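Local coordinates for S-layer domain-containing protein (Ruminiclostridium thermocellum ATCC 27405, PDB 4QVS) that is of unknown function but carries a concanavalin A-like lectin/glucanase domain, consistent with a carbohydrate-binding role at the bacterial cell surface, at residues 75-89 / 100-112. Sequence-based numbering, arbitrary orientation.
Sequences FWVRLDTIGEQPIFD and MRLTAESDGKIKF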
ATOM      1  N   PHE A  75       9.370  -5.032 -14.597  1.00 50.13           N
ATOM      2  CA  PHE A  75      10.216  -3.946 -14.955  1.00 48.82           C
ATOM      3  C   PHE A  75      10.465  -3.070 -13.765  1.00 47.38           C
ATOM      4  O   PHE A  75       9.764  -3.122 -12.779  1.00 48.05           O
ATOM      5  CB  PHE A  75       9.505  -3.106 -16.012  1.00 49.99           C
ATOM      6  CG  PHE A  75       8.138  -2.668 -15.573  1.00 49.80           C
ATOM      7  CD1 PHE A  75       7.052  -3.529 -15.690  1.00 48.83           C
ATOM      8  CD2 PHE A  75       7.950  -1.425 -14.975  1.00 45.43           C
ATOM      9  CE1 PHE A  75       5.799  -3.145 -15.256  1.00 48.67           C
ATOM     10  CE2 PHE A  75       6.703  -1.043 -14.525  1.00 44.22           C
ATOM     11  CZ  PHE A  75       5.633  -1.901 -14.661  1.00 48.18           C
ATOM     12  N   TRP A  76      11.415  -2.181 -13.931  1.00 48.55           N
ATOM     13  CA  TRP A  76      11.669  -1.159 -12.937  1.00 51.57           C
ATOM     14  C   TRP A  76      11.016   0.118 -13.408  1.00 52.24           C
ATOM     15  O   TRP A  76      11.078   0.426 -14.604  1.00 48.43           O
ATOM     16  CB  TRP A  76      13.161  -0.892 -12.864  1.00 46.40           C
ATOM     17  CG  TRP A  76      13.887  -1.863 -12.072  1.00 55.02           C
ATOM     18  CD1 TRP A  76      14.535  -2.989 -12.498  1.00 54.56           C
ATOM     19  CD2 TRP A  76      14.101  -1.774 -10.643  1.00 52.46           C
ATOM     20  NE1 TRP A  76      15.138  -3.625 -11.397  1.00 55.40           N
ATOM     21  CE2 TRP A  76      14.879  -2.895 -10.260  1.00 54.84           C
ATOM     22  CE3 TRP A  76      13.695  -0.861  -9.666  1.00 55.00           C
ATOM     23  CZ2 TRP A  76      15.267  -3.129  -8.906  1.00 61.74           C
ATOM     24  CZ3 TRP A  76      14.081  -1.093  -8.303  1.00 61.47           C
ATOM     25  CH2 TRP A  76      14.861  -2.219  -7.954  1.00 57.53           C
ATOM     26  N   VAL A  77      10.459   0.878 -12.476  1.00 47.93           N
ATOM     27  CA  VAL A  77       9.881   2.154 -12.771  1.00 51.79           C
ATOM     28  C   VAL A  77      10.121   3.242 -11.727  1.00 56.97           C
ATOM     29  O   VAL A  77      10.163   2.945 -10.544  1.00 57.20           O
ATOM     30  CB  VAL A  77       8.353   2.013 -12.972  1.00 56.86           C
ATOM     31  CG1 VAL A  77       7.698   1.192 -11.873  1.00 51.86           C
ATOM     32  CG2 VAL A  77       7.707   3.382 -13.086  1.00 60.06           C
ATOM     33  N   ARG A  78      10.294   4.492 -12.180  1.00 54.18           N
ATOM     34  CA  ARG A  78      10.370   5.661 -11.295  1.00 57.47           C
ATOM     35  C   ARG A  78       9.233   6.616 -11.688  1.00 59.44           C
ATOM     36  O   ARG A  78       9.327   7.340 -12.678  1.00 59.32           O
ATOM     37  CB  ARG A  78      11.709   6.393 -11.372  1.00 61.12           C
ATOM     38  CG  ARG A  78      11.884   7.440 -10.260  1.00 67.02           C
ATOM     39  CD  ARG A  78      13.252   8.124 -10.284  1.00 72.63           C
ATOM     40  NE  ARG A  78      13.429   8.970 -11.464  1.00 75.96           N
ATOM     41  CZ  ARG A  78      13.096  10.257 -11.557  1.00 79.54           C
ATOM     42  NH1 ARG A  78      12.544  10.890 -10.533  1.00 96.83           N
ATOM     43  NH2 ARG A  78      13.287  10.919 -12.700  1.00 74.03           N
ATOM     44  N   LEU A  79       8.169   6.616 -10.892  1.00 57.13           N
ATOM     45  CA  LEU A  79       6.988   7.422 -11.148  1.00 56.23           C
ATOM     46  C   LEU A  79       7.115   8.877 -10.714  1.00 67.13           C
ATOM     47  O   LEU A  79       7.152   9.176  -9.510  1.00 64.44           O
ATOM     48  CB  LEU A  79       5.825   6.768 -10.445  1.00 59.19           C
ATOM     49  CG  LEU A  79       4.479   7.329 -10.820  1.00 60.97           C
ATOM     50  CD1 LEU A  79       4.247   7.015 -12.315  1.00 65.83           C
ATOM     51  CD2 LEU A  79       3.386   6.738  -9.949  1.00 63.94           C
ATOM     52  N   ASP A  80       7.156   9.785 -11.695  1.00 64.69           N
ATOM     53  CA  ASP A  80       7.354  11.215 -11.421  1.00 66.27           C
ATOM     54  C   ASP A  80       6.090  12.033 -11.235  1.00 66.06           C
ATOM     55  O   ASP A  80       6.171  13.186 -10.846  1.00 67.09           O
ATOM     56  CB  ASP A  80       8.242  11.827 -12.484  1.00 67.38           C
ATOM     57  CG  ASP A  80       9.612  11.224 -12.486  1.00 68.45           C
ATOM     58  OD1 ASP A  80       9.990  10.598 -11.463  1.00 69.44           O
ATOM     59  OD2 ASP A  80      10.302  11.377 -13.501  1.00 67.59           O
ATOM     60  N   THR A  81       4.932  11.439 -11.503  1.00 63.40           N
ATOM     61  CA  THR A  81       3.657  12.094 -11.217  1.00 65.18           C
ATOM     62  C   THR A  81       2.652  11.050 -10.770  1.00 66.79           C
ATOM     63  O   THR A  81       2.395  10.058 -11.479  1.00 61.72           O
ATOM     64  CB  THR A  81       3.035  12.845 -12.415  1.00 61.72           C
ATOM     65  OG1 THR A  81       3.927  13.852 -12.885  1.00 59.58           O
ATOM     66  CG2 THR A  81       1.727  13.536 -11.989  1.00 65.86           C
ATOM     67  N   ILE A  82       2.090  11.300  -9.596  1.00 61.84           N
ATOM     68  CA  ILE A  82       1.041  10.484  -9.011  1.00 65.30           C
ATOM     69  C   ILE A  82      -0.281  10.858  -9.662  1.00 62.22           C
ATOM     70  O   ILE A  82      -0.709  12.005  -9.572  1.00 65.45           O
ATOM     71  CB  ILE A  82       0.892  10.764  -7.485  1.00 70.13           C
ATOM     72  CG1 ILE A  82       2.226  10.532  -6.753  1.00 67.89           C
ATOM     73  CG2 ILE A  82      -0.242   9.922  -6.904  1.00 70.56           C
ATOM     74  CD1 ILE A  82       2.826   9.156  -6.959  1.00 72.04           C
ATOM     75  N   GLY A  83      -0.927   9.883 -10.291  1.00 64.02           N
ATOM     76  CA  GLY A  83      -2.193  10.097 -10.975  1.00 57.58           C
ATOM     77  C   GLY A  83      -2.539   8.960 -11.926  1.00 59.69           C
ATOM     78  O   GLY A  83      -1.770   7.998 -12.076  1.00 51.40           O
ATOM     79  N   GLU A  84      -3.688   9.091 -12.598  1.00 55.66           N
ATOM     80  CA  GLU A  84      -4.183   8.061 -13.484  1.00 60.70           C
ATOM     81  C   GLU A  84      -3.360   8.099 -14.778  1.00 57.66           C
ATOM     82  O   GLU A  84      -3.389   9.091 -15.515  1.00 61.68           O
ATOM     83  CB  GLU A  84      -5.703   8.221 -13.684  1.00 66.88           C
ATOM     84  CG  GLU A  84      -6.452   8.078 -12.353  1.00 70.04           C
ATOM     85  CD  GLU A  84      -7.966   8.008 -12.474  1.00 70.20           C
ATOM     86  OE1 GLU A  84      -8.601   8.758 -13.259  1.00 60.82           O
ATOM     87  OE2 GLU A  84      -8.538   7.190 -11.737  1.00 71.35           O
ATOM     88  N   GLN A  85      -2.607   7.023 -15.019  1.00 59.27           N
ATOM     89  CA  GLN A  85      -1.686   6.908 -16.177  1.00 59.43           C
ATOM     90  C   GLN A  85      -1.453   5.451 -16.586  1.00 57.73           C
ATOM     91  O   GLN A  85      -1.270   4.591 -15.708  1.00 58.39           O
ATOM     92  CB  GLN A  85      -0.297   7.481 -15.797  1.00 53.42           C
ATOM     93  CG  GLN A  85      -0.167   8.984 -15.647  1.00 53.78           C
ATOM     94  CD  GLN A  85       1.046   9.355 -14.780  1.00 63.65           C
ATOM     95  OE1 GLN A  85       2.028   9.948 -15.244  1.00 58.61           O
ATOM     96  NE2 GLN A  85       0.982   8.981 -13.521  1.00 58.14           N
ATOM     97  N   PRO A  86      -1.390   5.168 -17.907  1.00 53.18           N
ATOM     98  CA  PRO A  86      -1.132   3.796 -18.372  1.00 52.79           C
ATOM     99  C   PRO A  86       0.328   3.475 -18.222  1.00 52.60           C
ATOM    100  O   PRO A  86       1.148   4.304 -18.564  1.00 45.77           O
ATOM    101  CB  PRO A  86      -1.498   3.838 -19.873  1.00 52.45           C
ATOM    102  CG  PRO A  86      -1.386   5.274 -20.264  1.00 49.65           C
ATOM    103  CD  PRO A  86      -1.234   6.131 -19.007  1.00 53.44           C
ATOM    104  N   ILE A  87       0.657   2.312 -17.669  1.00 54.13           N
ATOM    105  CA  ILE A  87       2.045   1.921 -17.563  1.00 50.57           C
ATOM    106  C   ILE A  87       2.377   1.032 -18.756  1.00 44.60           C
ATOM    107  O   ILE A  87       3.390   1.243 -19.417  1.00 48.47           O
ATOM    108  CB  ILE A  87       2.328   1.193 -16.229  1.00 50.27           C
ATOM    109  CG1 ILE A  87       2.074   2.137 -15.039  1.00 52.78           C
ATOM    110  CG2 ILE A  87       3.767   0.735 -16.239  1.00 46.41           C
ATOM    111  CD1 ILE A  87       2.209   1.484 -13.678  1.00 55.81           C
ATOM    112  N   PHE A  88       1.562   0.001 -18.982  1.00 43.56           N
ATOM    113  CA  PHE A  88       1.678  -0.828 -20.186  1.00 45.89           C
ATOM    114  C   PHE A  88       0.284  -1.246 -20.695  1.00 43.30           C
ATOM    115  O   PHE A  88      -0.712  -1.277 -19.945  1.00 46.43           O
ATOM    116  CB  PHE A  88       2.646  -2.032 -20.078  1.00 44.56           C
ATOM    117  CG  PHE A  88       2.175  -3.158 -19.211  1.00 44.23           C
ATOM    118  CD1 PHE A  88       1.085  -3.939 -19.557  1.00 46.24           C
ATOM    119  CD2 PHE A  88       2.897  -3.506 -18.056  1.00 46.99           C
ATOM    120  CE1 PHE A  88       0.662  -4.976 -18.764  1.00 46.70           C
ATOM    121  CE2 PHE A  88       2.497  -4.562 -17.287  1.00 43.38           C
ATOM    122  CZ  PHE A  88       1.388  -5.301 -17.624  1.00 51.01           C
ATOM    123  N   ASP A  89       0.229  -1.621 -21.954  1.00 45.28           N
ATOM    124  CA  ASP A  89      -1.058  -2.000 -22.572  1.00 43.32           C
ATOM    125  C   ASP A  89      -0.727  -2.875 -23.748  1.00 42.89           C
ATOM    126  O   ASP A  89       0.097  -2.525 -24.565  1.00 44.90           O
ATOM    127  CB  ASP A  89      -1.832  -0.736 -22.888  1.00 42.47           C
ATOM    128  CG  ASP A  89      -3.100  -0.967 -23.665  1.00 46.75           C
ATOM    129  OD1 ASP A  89      -3.712  -2.030 -23.613  1.00 44.63           O
ATOM    130  OD2 ASP A  89      -3.552   0.022 -24.245  1.00 41.46           O
HETATM  131  N   MSE A 100      -5.051  -6.170 -22.031  1.00 48.47           N
HETATM  132  CA  MSE A 100      -4.609  -6.239 -20.635  1.00 49.08           C
HETATM  133  C   MSE A 100      -3.734  -5.027 -20.496  1.00 50.74           C
HETATM  134  O   MSE A 100      -2.978  -4.687 -21.395  1.00 49.71           O
HETATM  135  CB  MSE A 100      -4.108  -7.609 -20.212  1.00 54.44           C
HETATM  136  CG  MSE A 100      -2.664  -7.854 -20.587  1.00 59.43           C
HETATM  137 SE   MSE A 100      -2.332  -9.787 -20.560  0.80 58.46          SE
HETATM  138  CE  MSE A 100      -0.515  -9.264 -20.876  1.00 53.47           C
ATOM    139  N   ARG A 101      -3.901  -4.322 -19.382  1.00 47.15           N
ATOM    140  CA  ARG A 101      -3.271  -3.051 -19.166  1.00 45.89           C
ATOM    141  C   ARG A 101      -2.889  -2.804 -17.679  1.00 42.40           C
ATOM    142  O   ARG A 101      -3.701  -3.026 -16.795  1.00 49.19           O
ATOM    143  CB  ARG A 101      -4.316  -2.052 -19.560  1.00 41.98           C
ATOM    144  CG  ARG A 101      -3.908  -0.607 -19.536  1.00 47.40           C
ATOM    145  CD  ARG A 101      -4.951   0.226 -20.271  1.00 52.33           C
ATOM    146  NE  ARG A 101      -6.292   0.167 -19.653  1.00 50.15           N
ATOM    147  CZ  ARG A 101      -7.289   0.997 -19.955  1.00 47.97           C
ATOM    148  NH1 ARG A 101      -7.126   1.934 -20.870  1.00 51.18           N
ATOM    149  NH2 ARG A 101      -8.475   0.891 -19.342  1.00 57.85           N
ATOM    150  N   LEU A 102      -1.688  -2.319 -17.427  1.00 44.18           N
ATOM    151  CA  LEU A 102      -1.264  -2.060 -16.029  1.00 47.04           C
ATOM    152  C   LEU A 102      -1.311  -0.566 -15.927  1.00 49.21           C
ATOM    153  O   LEU A 102      -0.809   0.122 -16.812  1.00 51.92           O
ATOM    154  CB  LEU A 102       0.143  -2.556 -15.710  1.00 47.95           C
ATOM    155  CG  LEU A 102       0.638  -2.270 -14.265  1.00 49.40           C
ATOM    156  CD1 LEU A 102      -0.042  -3.157 -13.259  1.00 46.38           C
ATOM    157  CD2 LEU A 102       2.128  -2.491 -14.184  1.00 53.17           C
ATOM    158  N   THR A 103      -1.945  -0.055 -14.868  1.00 46.61           N
ATOM    159  CA  THR A 103      -2.062   1.350 -14.698  1.00 42.60           C
ATOM    160  C   THR A 103      -1.633   1.825 -13.289  1.00 50.81           C
ATOM    161  O   THR A 103      -1.701   1.076 -12.302  1.00 48.96           O
ATOM    162  CB  THR A 103      -3.503   1.760 -14.900  1.00 48.21           C
ATOM    163  OG1 THR A 103      -4.313   1.012 -14.011  1.00 54.70           O
ATOM    164  CG2 THR A 103      -3.992   1.437 -16.368  1.00 45.46           C
ATOM    165  N   ALA A 104      -1.163   3.063 -13.269  1.00 45.40           N
ATOM    166  CA  ALA A 104      -0.920   3.819 -12.068  1.00 59.49           C
ATOM    167  C   ALA A 104      -2.278   4.419 -11.712  1.00 63.12           C
ATOM    168  O   ALA A 104      -3.055   4.799 -12.613  1.00 60.10           O
ATOM    169  CB  ALA A 104       0.093   4.913 -12.338  1.00 58.40           C
ATOM    170  N   GLU A 105      -2.589   4.462 -10.418  1.00 58.18           N
ATOM    171  CA  GLU A 105      -3.878   4.962  -9.953  1.00 64.40           C
ATOM    172  C   GLU A 105      -3.831   6.358  -9.309  1.00 66.94           C
ATOM    173  O   GLU A 105      -2.761   6.979  -9.206  1.00 68.86           O
ATOM    174  CB  GLU A 105      -4.499   3.911  -9.026  1.00 69.03           C
ATOM    175  CG  GLU A 105      -4.690   2.566  -9.726  1.00 61.87           C
ATOM    176  CD  GLU A 105      -5.684   2.658 -10.872  1.00 66.22           C
ATOM    177  OE1 GLU A 105      -6.897   2.647 -10.599  1.00 63.94           O
ATOM    178  OE2 GLU A 105      -5.254   2.701 -12.044  1.00 62.38           O
ATOM    179  N   SER A 106      -4.997   6.871  -8.911  1.00 71.33           N
ATOM    180  CA  SER A 106      -5.095   8.218  -8.302  1.00 78.81           C
ATOM    181  C   SER A 106      -4.167   8.494  -7.144  1.00 76.88           C
ATOM    182  O   SER A 106      -3.982   9.645  -6.788  1.00 84.22           O
ATOM    183  CB  SER A 106      -6.508   8.489  -7.780  1.00 75.29           C
ATOM    184  OG  SER A 106      -7.425   8.589  -8.847  1.00 87.66           O
ATOM    185  N   ASP A 107      -3.558   7.472  -6.570  1.00 73.40           N
ATOM    186  CA  ASP A 107      -2.795   7.679  -5.352  1.00 78.08           C
ATOM    187  C   ASP A 107      -1.463   6.959  -5.193  1.00 75.31           C
ATOM    188  O   ASP A 107      -0.884   6.971  -4.100  1.00 85.64           O
ATOM    189  CB  ASP A 107      -3.723   7.300  -4.205  1.00 82.16           C
ATOM    190  CG  ASP A 107      -4.589   6.087  -4.540  1.00 92.79           C
ATOM    191  OD1 ASP A 107      -4.781   5.737  -5.756  1.00 80.42           O
ATOM    192  OD2 ASP A 107      -5.098   5.496  -3.570  1.00 88.55           O
ATOM    193  N   GLY A 108      -0.930   6.374  -6.258  1.00 65.83           N
ATOM    194  CA  GLY A 108       0.354   5.649  -6.141  1.00 59.70           C
ATOM    195  C   GLY A 108       0.109   4.153  -6.163  1.00 54.30           C
ATOM    196  O   GLY A 108       1.044   3.366  -6.335  1.00 57.03           O
ATOM    197  N   LYS A 109      -1.142   3.741  -5.952  1.00 56.00           N
ATOM    198  CA  LYS A 109      -1.483   2.341  -6.149  1.00 61.06           C
ATOM    199  C   LYS A 109      -1.313   2.043  -7.646  1.00 55.66           C
ATOM    200  O   LYS A 109      -1.063   2.960  -8.437  1.00 55.46           O
ATOM    201  CB  LYS A 109      -2.920   2.049  -5.774  1.00 66.36           C
ATOM    202  CG  LYS A 109      -3.238   2.338  -4.334  1.00 66.91           C
ATOM    203  CD  LYS A 109      -4.607   1.823  -3.958  1.00 69.40           C
ATOM    204  CE  LYS A 109      -5.722   2.537  -4.677  1.00 73.44           C
ATOM    205  NZ  LYS A 109      -6.965   2.443  -3.868  1.00 79.66           N
ATOM    206  N   ILE A 110      -1.372   0.759  -7.984  1.00 55.23           N
ATOM    207  CA  ILE A 110      -1.284   0.282  -9.363  1.00 61.30           C
ATOM    208  C   ILE A 110      -2.403  -0.722  -9.555  1.00 62.21           C
ATOM    209  O   ILE A 110      -2.849  -1.354  -8.593  1.00 60.92           O
ATOM    210  CB  ILE A 110       0.068  -0.388  -9.740  1.00 57.08           C
ATOM    211  CG1 ILE A 110       0.362  -1.601  -8.869  1.00 58.15           C
ATOM    212  CG2 ILE A 110       1.201   0.613  -9.668  1.00 62.36           C
ATOM    213  CD1 ILE A 110       1.720  -2.256  -9.097  1.00 54.13           C
ATOM    214  N   LYS A 111      -2.867  -0.830 -10.790  1.00 56.09           N
ATOM    215  CA  LYS A 111      -3.929  -1.754 -11.124  1.00 53.07           C
ATOM    216  C   LYS A 111      -3.622  -2.487 -12.405  1.00 49.28           C
ATOM    217  O   LYS A 111      -3.145  -1.914 -13.384  1.00 51.19           O
ATOM    218  CB  LYS A 111      -5.238  -1.011 -11.338  1.00 52.76           C
ATOM    219  CG  LYS A 111      -6.416  -1.932 -11.621  1.00 53.81           C
ATOM    220  CD  LYS A 111      -7.727  -1.177 -11.568  1.00 56.32           C
ATOM    221  CE  LYS A 111      -7.868  -0.307 -12.815  1.00 55.49           C
ATOM    222  NZ  LYS A 111      -8.913   0.738 -12.661  1.00 53.47           N
ATOM    223  N   PHE A 112      -3.940  -3.760 -12.393  1.00 50.00           N
ATOM    224  CA  PHE A 112      -3.780  -4.571 -13.548  1.00 50.01           C
ATOM    225  C   PHE A 112      -5.177  -5.001 -13.913  1.00 52.11           C
ATOM    226  O   PHE A 112      -5.965  -5.337 -13.064  1.00 49.89           O
ATOM    227  CB  PHE A 112      -2.870  -5.746 -13.255  1.00 51.29           C
ATOM    228  CG  PHE A 112      -2.714  -6.652 -14.389  1.00 48.03           C
ATOM    229  CD1 PHE A 112      -2.092  -6.204 -15.555  1.00 49.49           C
ATOM    230  CD2 PHE A 112      -3.204  -7.928 -14.333  1.00 49.24           C
ATOM    231  CE1 PHE A 112      -1.961  -7.033 -16.654  1.00 49.92           C
ATOM    232  CE2 PHE A 112      -3.081  -8.772 -15.438  1.00 54.16           C
ATOM    233  CZ  PHE A 112      -2.457  -8.317 -16.603  1.00 50.29           C
TER
HETATM  234  O   HOH W   1      -0.103   6.841  -9.138  1.00 80.29           O
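Leu102 O accepts two backbone N-H groups, from Ile87 N at 2.8 Å and Phe88 N at 3.2 Å, the signature of a classic beta bulge in the antiparallel hairpin of strands 85-91 and 99-104. Leu102 N returns a bond to Phe88 O, and beyond the bulge Ala104 N reaches Gln85 O at 2.9 Å. Proline suits position 86 because in this non-hydrogen-bonded pair with Thr103 no N-H is asked of it. The Gln85 amide turns back on its own loop, NE2 meeting Thr81 O at 2.7 Å, while OE1 is bonded to His198 N of the second subunit. That subunit also pairs with Phe88 and Asp89, so the sheet runs on across the interface.

On the face carrying Phe88, Leu102 and Ala104, the hairpin packs towards strand 71-79, an arrangement consistent with the two-sheet sandwich of the concanavalin A-like family. With CG anti to its own nitrogen (chi1 179°) and chi2 at 73°, Leu102 brings CD2 to the edge of the Phe75 ring, 3.6 Å from CZ. The extra residue of the bulge, Ile87, extends CD1 between Leu102 CD2 and Ala104 CB, where alanine's small methyl leaves room for it. Phe88 turns one ring face to Leu102 CB, which sits 3.6 Å from the ring centroid, a CH-pi contact 17° off the normal, while the ring's edge carries CZ to within 3.9 Å of Phe112 CE1.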